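Local coordinates for DUF1460 domain-containing protein (Legionella pneumophila subsp. pneumophila, PDB 2IM9) that is of unknown function but belongs to the AmiA-like family, so it may be an N-acetylmuramoyl-L-alanine amidase-like cell-wall hydrolase of the papain-like peptidase clan, at residues 31-36 against 89-94; 150-155 against 314-319; 245-250 against 310-315. All blocks are in the same frame, centred on the assembly; numbering follows the deposited sequence.

Contact 1: 31-36 against 89-94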
# COMPACT_ATOMS: atom_id res chain seq x y z
N GLU A 31 -3.60 0.77 19.98
CA GLU A 31 -3.08 -0.58 19.77
C GLU A 31 -3.78 -1.61 20.64
O GLU A 31 -4.00 -2.75 20.21
CB GLU A 31 -1.57 -0.61 20.02
CG GLU A 31 -0.75 0.16 18.98
CD GLU A 31 0.73 0.08 19.26
OE1 GLU A 31 1.12 -0.51 20.30
OE2 GLU A 31 1.54 0.62 18.46
N GLU A 32 -4.12 -1.22 21.87
CA GLU A 32 -4.79 -2.15 22.79
C GLU A 32 -6.16 -2.52 22.27
O GLU A 32 -6.55 -3.70 22.36
CB GLU A 32 -4.92 -1.57 24.21
CG GLU A 32 -3.62 -1.62 24.99
N GLN A 33 -6.87 -1.54 21.73
CA GLN A 33 -8.17 -1.79 21.08
C GLN A 33 -8.00 -2.77 19.92
O GLN A 33 -8.80 -3.70 19.74
CB GLN A 33 -8.79 -0.49 20.57
CG GLN A 33 -9.98 -0.70 19.60
CD GLN A 33 -10.45 0.58 18.88
OE1 GLN A 33 -9.71 1.22 18.12
NE2 GLN A 33 -11.72 0.94 19.10
N ALA A 34 -6.96 -2.54 19.11
CA ALA A 34 -6.67 -3.42 17.98
C ALA A 34 -6.33 -4.84 18.42
O ALA A 34 -6.75 -5.80 17.77
CB ALA A 34 -5.54 -2.86 17.12
N ASN A 35 -5.55 -4.98 19.50
CA ASN A 35 -5.24 -6.31 20.04
C ASN A 35 -6.52 -7.09 20.36
O ASN A 35 -6.63 -8.27 20.01
CB ASN A 35 -4.35 -6.20 21.29
CG ASN A 35 -2.97 -5.70 20.97
OD1 ASN A 35 -2.51 -5.77 19.83
ND2 ASN A 35 -2.28 -5.16 22.00
N SER A 36 -7.48 -6.43 21.00
CA SER A 36 -8.74 -7.08 21.35
C SER A 36 -9.52 -7.49 20.10
O SER A 36 -9.94 -8.64 19.99
CB SER A 36 -9.56 -6.18 22.30
OG SER A 36 -10.75 -6.82 22.70
N ARG A 89 -3.73 -0.49 13.85
CA ARG A 89 -4.99 -0.01 14.41
C ARG A 89 -6.16 -0.52 13.60
O ARG A 89 -5.98 -0.96 12.45
CB ARG A 89 -5.00 1.53 14.43
CG ARG A 89 -4.99 2.17 13.05
CD ARG A 89 -4.53 3.61 13.10
NE ARG A 89 -5.42 4.45 13.94
CZ ARG A 89 -5.20 5.74 14.22
NH1 ARG A 89 -4.12 6.35 13.76
NH2 ARG A 89 -6.06 6.42 15.00
N VAL A 90 -7.35 -0.46 14.18
CA VAL A 90 -8.55 -0.91 13.45
C VAL A 90 -9.60 0.19 13.31
O VAL A 90 -10.70 -0.07 12.82
CB VAL A 90 -9.20 -2.13 14.13
CG1 VAL A 90 -8.26 -3.35 14.02
CG2 VAL A 90 -9.54 -1.82 15.60
N ASP A 91 -9.26 1.40 13.74
CA ASP A 91 -10.20 2.53 13.78
C ASP A 91 -10.03 3.50 12.59
O ASP A 91 -10.79 4.45 12.45
CB ASP A 91 -10.06 3.30 15.09
CG ASP A 91 -8.71 4.00 15.21
OD1 ASP A 91 -7.70 3.39 14.82
OD2 ASP A 91 -8.66 5.16 15.67
N GLY A 92 -9.03 3.26 11.75
CA GLY A 92 -8.76 4.17 10.64
C GLY A 92 -7.66 3.61 9.76
O GLY A 92 -6.83 2.84 10.25
N PHE A 93 -7.67 3.98 8.48
CA PHE A 93 -6.68 3.53 7.50
C PHE A 93 -6.36 4.61 6.49
O PHE A 93 -7.23 5.44 6.18
CB PHE A 93 -7.22 2.35 6.70
CG PHE A 93 -7.47 1.12 7.52
CD1 PHE A 93 -6.42 0.29 7.90
CD2 PHE A 93 -8.77 0.79 7.91
CE1 PHE A 93 -6.65 -0.86 8.67
CE2 PHE A 93 -9.02 -0.35 8.67
CZ PHE A 93 -7.94 -1.19 9.05
N ASP A 94 -5.16 4.57 5.92
CA ASP A 94 -4.93 5.24 4.64
C ASP A 94 -4.75 4.16 3.56
O ASP A 94 -4.89 2.97 3.86
CB ASP A 94 -3.78 6.24 4.71
CG ASP A 94 -2.45 5.60 4.99
OD1 ASP A 94 -2.13 4.56 4.37
OD2 ASP A 94 -1.69 6.19 5.80
O HOH W 1 -7.43 0.34 17.00
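Gln33 and Ala34 of helix 27-45 meet Arg89, Val90 and Asp91 in the loop that leads to helix 95-107. The Gln33 chain runs extended from a CG anti to the backbone N (chi1 167°). The Gln33 side chain crosses that of Asp91 at about a right angle, and Gln33 OE1 comes 3.7 Å from Asp91 CB. The same OE1 lies 4.0 Å from Val90 CG2. A water links the two segments: it donates to Gln33 OE1 at 2.7 Å and accepts from Val90 N at 2.9 Å. The next residue, Ala34, packs its CB 4.0 Å from Arg89 CA and 4.2 Å from Val90 CG1. Arg89 turns its end away from the helix and grips Asp91 side-on in a bidentate salt bridge with two nearly straight hydrogen bonds. Arg89 NE meets Asp91 OD1 at 2.7 Å, and Arg89 NH2 meets Asp91 OD2 at 3.0 Å. Both carboxylate oxygens are thus held, close to the guanidinium plane. Arg89 NH1 also bonds to Ser73 O. No direct hydrogen bond joins the two segments, so the helix rests on the loop through van der Waals contacts and one bridging water, while the strong charge pairing lies inside the loop itself.

Contact 2: 150-155 against 314-319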
# COMPACT_ATOMS: atom_id res chain seq x y z
N LEU A 150 6.46 -12.58 -0.90
CA LEU A 150 5.07 -12.28 -0.58
C LEU A 150 4.24 -11.94 -1.83
O LEU A 150 3.09 -12.43 -1.98
CB LEU A 150 4.98 -11.14 0.44
CG LEU A 150 3.55 -10.69 0.78
CD1 LEU A 150 2.72 -11.85 1.31
CD2 LEU A 150 3.57 -9.54 1.81
N LEU A 151 4.82 -11.11 -2.70
CA LEU A 151 4.11 -10.62 -3.89
C LEU A 151 4.78 -11.07 -5.18
O LEU A 151 6.00 -11.29 -5.23
CB LEU A 151 4.06 -9.09 -3.88
CG LEU A 151 3.44 -8.42 -2.65
CD1 LEU A 151 3.66 -6.91 -2.69
CD2 LEU A 151 1.95 -8.76 -2.54
N LYS A 152 3.96 -11.17 -6.23
CA LYS A 152 4.45 -11.36 -7.59
C LYS A 152 3.74 -10.37 -8.50
O LYS A 152 2.52 -10.30 -8.47
CB LYS A 152 4.12 -12.78 -8.06
CG LYS A 152 4.62 -13.11 -9.47
CD LYS A 152 4.44 -14.60 -9.79
CE LYS A 152 2.97 -15.03 -9.74
NZ LYS A 152 2.75 -16.37 -10.39
N ASP A 153 4.50 -9.66 -9.32
CA ASP A 153 3.94 -8.71 -10.29
C ASP A 153 3.47 -9.54 -11.48
O ASP A 153 4.28 -10.23 -12.13
CB ASP A 153 5.01 -7.69 -10.68
CG ASP A 153 4.47 -6.53 -11.53
OD1 ASP A 153 3.59 -6.78 -12.38
OD2 ASP A 153 4.96 -5.39 -11.36
N ILE A 154 2.17 -9.48 -11.76
CA ILE A 154 1.61 -10.20 -12.90
C ILE A 154 1.08 -9.29 -14.02
O ILE A 154 0.41 -9.76 -14.94
CB ILE A 154 0.51 -11.19 -12.46
CG1 ILE A 154 -0.70 -10.47 -11.85
CG2 ILE A 154 1.10 -12.21 -11.47
CD1 ILE A 154 -1.98 -11.26 -12.02
N THR A 155 1.43 -8.01 -13.96
CA THR A 155 0.95 -7.01 -14.93
C THR A 155 1.11 -7.46 -16.38
O THR A 155 0.15 -7.39 -17.17
CB THR A 155 1.64 -5.65 -14.70
OG1 THR A 155 1.55 -5.31 -13.30
CG2 THR A 155 1.00 -4.56 -15.55
N ILE A 314 -0.55 -4.68 -11.36
CA ILE A 314 -1.28 -5.76 -10.68
C ILE A 314 -0.29 -6.75 -10.07
O ILE A 314 0.60 -7.26 -10.76
CB ILE A 314 -2.23 -6.53 -11.65
CG1 ILE A 314 -3.19 -5.58 -12.39
CG2 ILE A 314 -3.07 -7.57 -10.88
CD1 ILE A 314 -2.65 -5.05 -13.70
N GLN A 315 -0.46 -7.02 -8.77
CA GLN A 315 0.35 -8.00 -8.05
C GLN A 315 -0.56 -9.00 -7.37
O GLN A 315 -1.70 -8.70 -7.03
CB GLN A 315 1.17 -7.30 -6.99
CG GLN A 315 2.30 -6.48 -7.57
CD GLN A 315 3.09 -5.83 -6.48
OE1 GLN A 315 2.61 -4.89 -5.84
NE2 GLN A 315 4.29 -6.35 -6.23
N VAL A 316 -0.06 -10.22 -7.19
CA VAL A 316 -0.81 -11.24 -6.46
C VAL A 316 0.01 -11.71 -5.28
O VAL A 316 1.23 -11.55 -5.25
CB VAL A 316 -1.21 -12.44 -7.32
CG1 VAL A 316 -2.16 -12.02 -8.45
CG2 VAL A 316 0.03 -13.12 -7.90
N VAL A 317 -0.68 -12.25 -4.28
CA VAL A 317 -0.04 -12.75 -3.07
C VAL A 317 0.31 -14.21 -3.34
O VAL A 317 -0.53 -14.97 -3.81
CB VAL A 317 -0.98 -12.65 -1.86
CG1 VAL A 317 -0.41 -13.38 -0.63
CG2 VAL A 317 -1.27 -11.19 -1.55
N LEU A 318 1.54 -14.60 -3.02
CA LEU A 318 2.02 -15.95 -3.36
C LEU A 318 1.72 -17.03 -2.31
O LEU A 318 1.30 -18.15 -2.67
CB LEU A 318 3.52 -15.92 -3.65
CG LEU A 318 3.97 -15.18 -4.91
CD1 LEU A 318 5.49 -15.08 -4.93
CD2 LEU A 318 3.42 -15.87 -6.16
N PRO A 319 1.97 -16.74 -1.02
CA PRO A 319 1.68 -17.78 -0.01
C PRO A 319 0.25 -18.30 -0.13
O PRO A 319 -0.70 -17.51 -0.27
CB PRO A 319 1.88 -17.04 1.30
CG PRO A 319 2.87 -15.99 0.99
CD PRO A 319 2.57 -15.54 -0.40
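An antiparallel edge pairing joins the short strand 151-153 to the end of strand 311-317. Lys152 and Val316 form its hydrogen-bonded pair: Lys152 N reaches Val316 O and Val316 N reaches Lys152 O, both at 2.9 Å. Ile154 N to Ile314 O and Leu318 N to Leu150 O extend the ladder at its two ends. Beyond Ile154, a side chain takes over. Thr155 OG1 accepts from Ile314 N at 2.9 Å in a nearly straight bond (176°). The Thr155 OG1 hydroxyl in turn donates to Asp153 OD1 at 2.7 Å. That oxygen also accepts from Thr155 N, which makes an Asx turn.

Just past the strand, Ile154 crosses Val316 at about a right angle, its CD1 3.7 Å from Val316 CG1. Leu318 CD2 lies 3.7 Å from Lys152 CB. The lysine chain bends at chi3 (61°), and Lys152 CE also comes 3.7 Å from Leu318 CD2. At the other end of the pairing, Leu150 CD1 touches Val317 CG1 at 4.0 Å and Pro319 CD. Helix 137-147 touches Leu150 and Leu151; helix 95-107 touches Leu150, Val317 and Pro319. Strand 151-153 is thus a short edge strand of the antiparallel sheet, and the chain leaves it through the Asx turn at Asp153.

Contact 3: 245-250 against 310-315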
# COMPACT_ATOMS: atom_id res chain seq x y z
N ALA A 245 -6.23 -9.56 -5.87
CA ALA A 245 -4.98 -8.94 -6.34
C ALA A 245 -4.82 -7.54 -5.71
O ALA A 245 -5.79 -6.94 -5.24
CB ALA A 245 -4.95 -8.85 -7.86
N VAL A 246 -3.58 -7.06 -5.67
CA VAL A 246 -3.29 -5.70 -5.25
C VAL A 246 -3.17 -4.85 -6.51
O VAL A 246 -2.39 -5.20 -7.42
CB VAL A 246 -1.96 -5.63 -4.45
CG1 VAL A 246 -1.56 -4.18 -4.19
CG2 VAL A 246 -2.09 -6.44 -3.12
N ILE A 247 -3.97 -3.78 -6.58
CA ILE A 247 -3.96 -2.85 -7.73
C ILE A 247 -3.32 -1.53 -7.32
O ILE A 247 -3.76 -0.92 -6.34
CB ILE A 247 -5.41 -2.52 -8.20
CG1 ILE A 247 -6.12 -3.79 -8.67
CG2 ILE A 247 -5.39 -1.48 -9.31
CD1 ILE A 247 -7.62 -3.57 -8.83
N GLU A 248 -2.27 -1.13 -8.04
CA GLU A 248 -1.61 0.16 -7.82
C GLU A 248 -1.88 1.13 -8.97
O GLU A 248 -1.86 0.74 -10.15
CB GLU A 248 -0.10 -0.03 -7.63
CG GLU A 248 0.24 -0.82 -6.38
CD GLU A 248 1.67 -1.32 -6.29
OE1 GLU A 248 2.45 -1.14 -7.26
OE2 GLU A 248 2.02 -1.88 -5.23
N ILE A 249 -2.10 2.39 -8.63
CA ILE A 249 -2.43 3.39 -9.62
C ILE A 249 -1.14 4.10 -10.04
O ILE A 249 -0.45 4.65 -9.18
CB ILE A 249 -3.47 4.41 -9.07
CG1 ILE A 249 -4.76 3.72 -8.59
CG2 ILE A 249 -3.73 5.52 -10.11
CD1 ILE A 249 -5.42 2.78 -9.61
N ILE A 250 -0.84 4.11 -11.34
CA ILE A 250 0.49 4.48 -11.84
C ILE A 250 0.50 5.81 -12.58
O ILE A 250 -0.34 6.04 -13.46
CB ILE A 250 1.04 3.36 -12.79
CG1 ILE A 250 0.97 1.98 -12.09
CG2 ILE A 250 2.47 3.69 -13.27
CD1 ILE A 250 1.65 1.91 -10.72
N LYS A 310 -1.90 7.14 -15.80
CA LYS A 310 -1.87 6.49 -17.12
C LYS A 310 -2.22 5.00 -17.11
O LYS A 310 -2.34 4.39 -18.18
CB LYS A 310 -0.50 6.67 -17.81
CG LYS A 310 -0.16 8.13 -18.17
CD LYS A 310 -1.09 8.68 -19.24
CE LYS A 310 -0.85 10.17 -19.49
NZ LYS A 310 -1.74 10.68 -20.56
N GLY A 311 -2.31 4.40 -15.93
CA GLY A 311 -2.72 2.98 -15.89
C GLY A 311 -2.55 2.30 -14.55
O GLY A 311 -2.44 2.96 -13.51
N ILE A 312 -2.52 0.97 -14.57
CA ILE A 312 -2.48 0.20 -13.32
C ILE A 312 -1.44 -0.93 -13.31
O ILE A 312 -1.13 -1.51 -14.34
CB ILE A 312 -3.86 -0.43 -13.02
CG1 ILE A 312 -4.32 -1.39 -14.13
CG2 ILE A 312 -4.88 0.68 -12.72
CD1 ILE A 312 -5.64 -2.13 -13.78
N ASN A 313 -0.93 -1.24 -12.12
CA ASN A 313 -0.03 -2.37 -11.90
C ASN A 313 -0.79 -3.40 -11.08
O ASN A 313 -1.59 -3.02 -10.21
CB ASN A 313 1.25 -1.88 -11.19
CG ASN A 313 2.17 -3.02 -10.74
OD1 ASN A 313 1.95 -3.65 -9.71
ND2 ASN A 313 3.22 -3.24 -11.50
N ILE A 314 -0.55 -4.68 -11.36
CA ILE A 314 -1.28 -5.76 -10.68
C ILE A 314 -0.29 -6.75 -10.07
O ILE A 314 0.60 -7.26 -10.76
CB ILE A 314 -2.23 -6.53 -11.65
CG1 ILE A 314 -3.19 -5.58 -12.39
CG2 ILE A 314 -3.07 -7.57 -10.88
CD1 ILE A 314 -2.65 -5.05 -13.70
N GLN A 315 -0.46 -7.02 -8.77
CA GLN A 315 0.35 -8.00 -8.05
C GLN A 315 -0.56 -9.00 -7.37
O GLN A 315 -1.70 -8.70 -7.03
CB GLN A 315 1.17 -7.30 -6.99
CG GLN A 315 2.30 -6.48 -7.57
CD GLN A 315 3.09 -5.83 -6.48
OE1 GLN A 315 2.61 -4.89 -5.84
NE2 GLN A 315 4.29 -6.35 -6.23
O HOH W 2 0.30 -3.77 -7.53
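Ile247, Ile249 and Ile312 form the closely packed apolar face between strands 246-254 and 311-317. Ile249 CD1 approaches Ile312 CG2 to 3.8 Å, its chain turned there by a chi2 of -53°. Ile247 CG2 lies 4.1 Å from Ile312 CG2. Ala245 CB adds a contact to Ile314 CG2 at 3.8 Å. Helix 296-303 covers this face, with Leu300 touching both Ile249 and Ile312.

The backbones form an antiparallel ladder, regular from Val246 to Glu248 and broken by a bulge at Ile250. Val246 pairs with Gln315 and Glu248 with Asn313, each through two hydrogen bonds. At the far end Lys310 and Gly311 both face Ile250, which is a classic beta bulge. Ile250 N bonds to Gly311 O, and Lys310 N bonds to Ile250 O. The backbone angles of Gly311 would jam a CB against the carbonyl oxygen of Lys310.

The other face is also buried, but polar and water-bridged. Glu248 and Asn313 lie side by side and point the same way, their flat ends 22° apart. Glu248 OE1 is held by Asn142 ND2, while Asn313 ND2 bonds to Asp153 OD2 and Pro220 O. A water lies 2.7 Å from Asn313 OD1 and 3.0 Å from Val246 O, placed to donate to either. Ile250 CD1 lies 3.8 Å from Asn313 CB. The open side is at Lys310, which is exposed and whose chain leads away from the strand pair.

In the fold
Along the chain, contact 1 closes before contacts 2 and 3 open, and these two both end on strand 311-317. That strand pairs with 151-153 in contact 2 and with 246-254 in contact 3, within one antiparallel sheet. The centres of contacts 2 and 3 are about 11 Å apart. They share Ile314 and Gln315, and they touch. Contact 1 lies apart, on the opposite side of the chain's centre from contact 3, with its centre about 26 Å from that of contact 2 and 27 Å from that of contact 3. The late strand therefore ties distant sequence regions into the sheet, while contact 1 joins the N-terminal helix to the loop before helix 95-107.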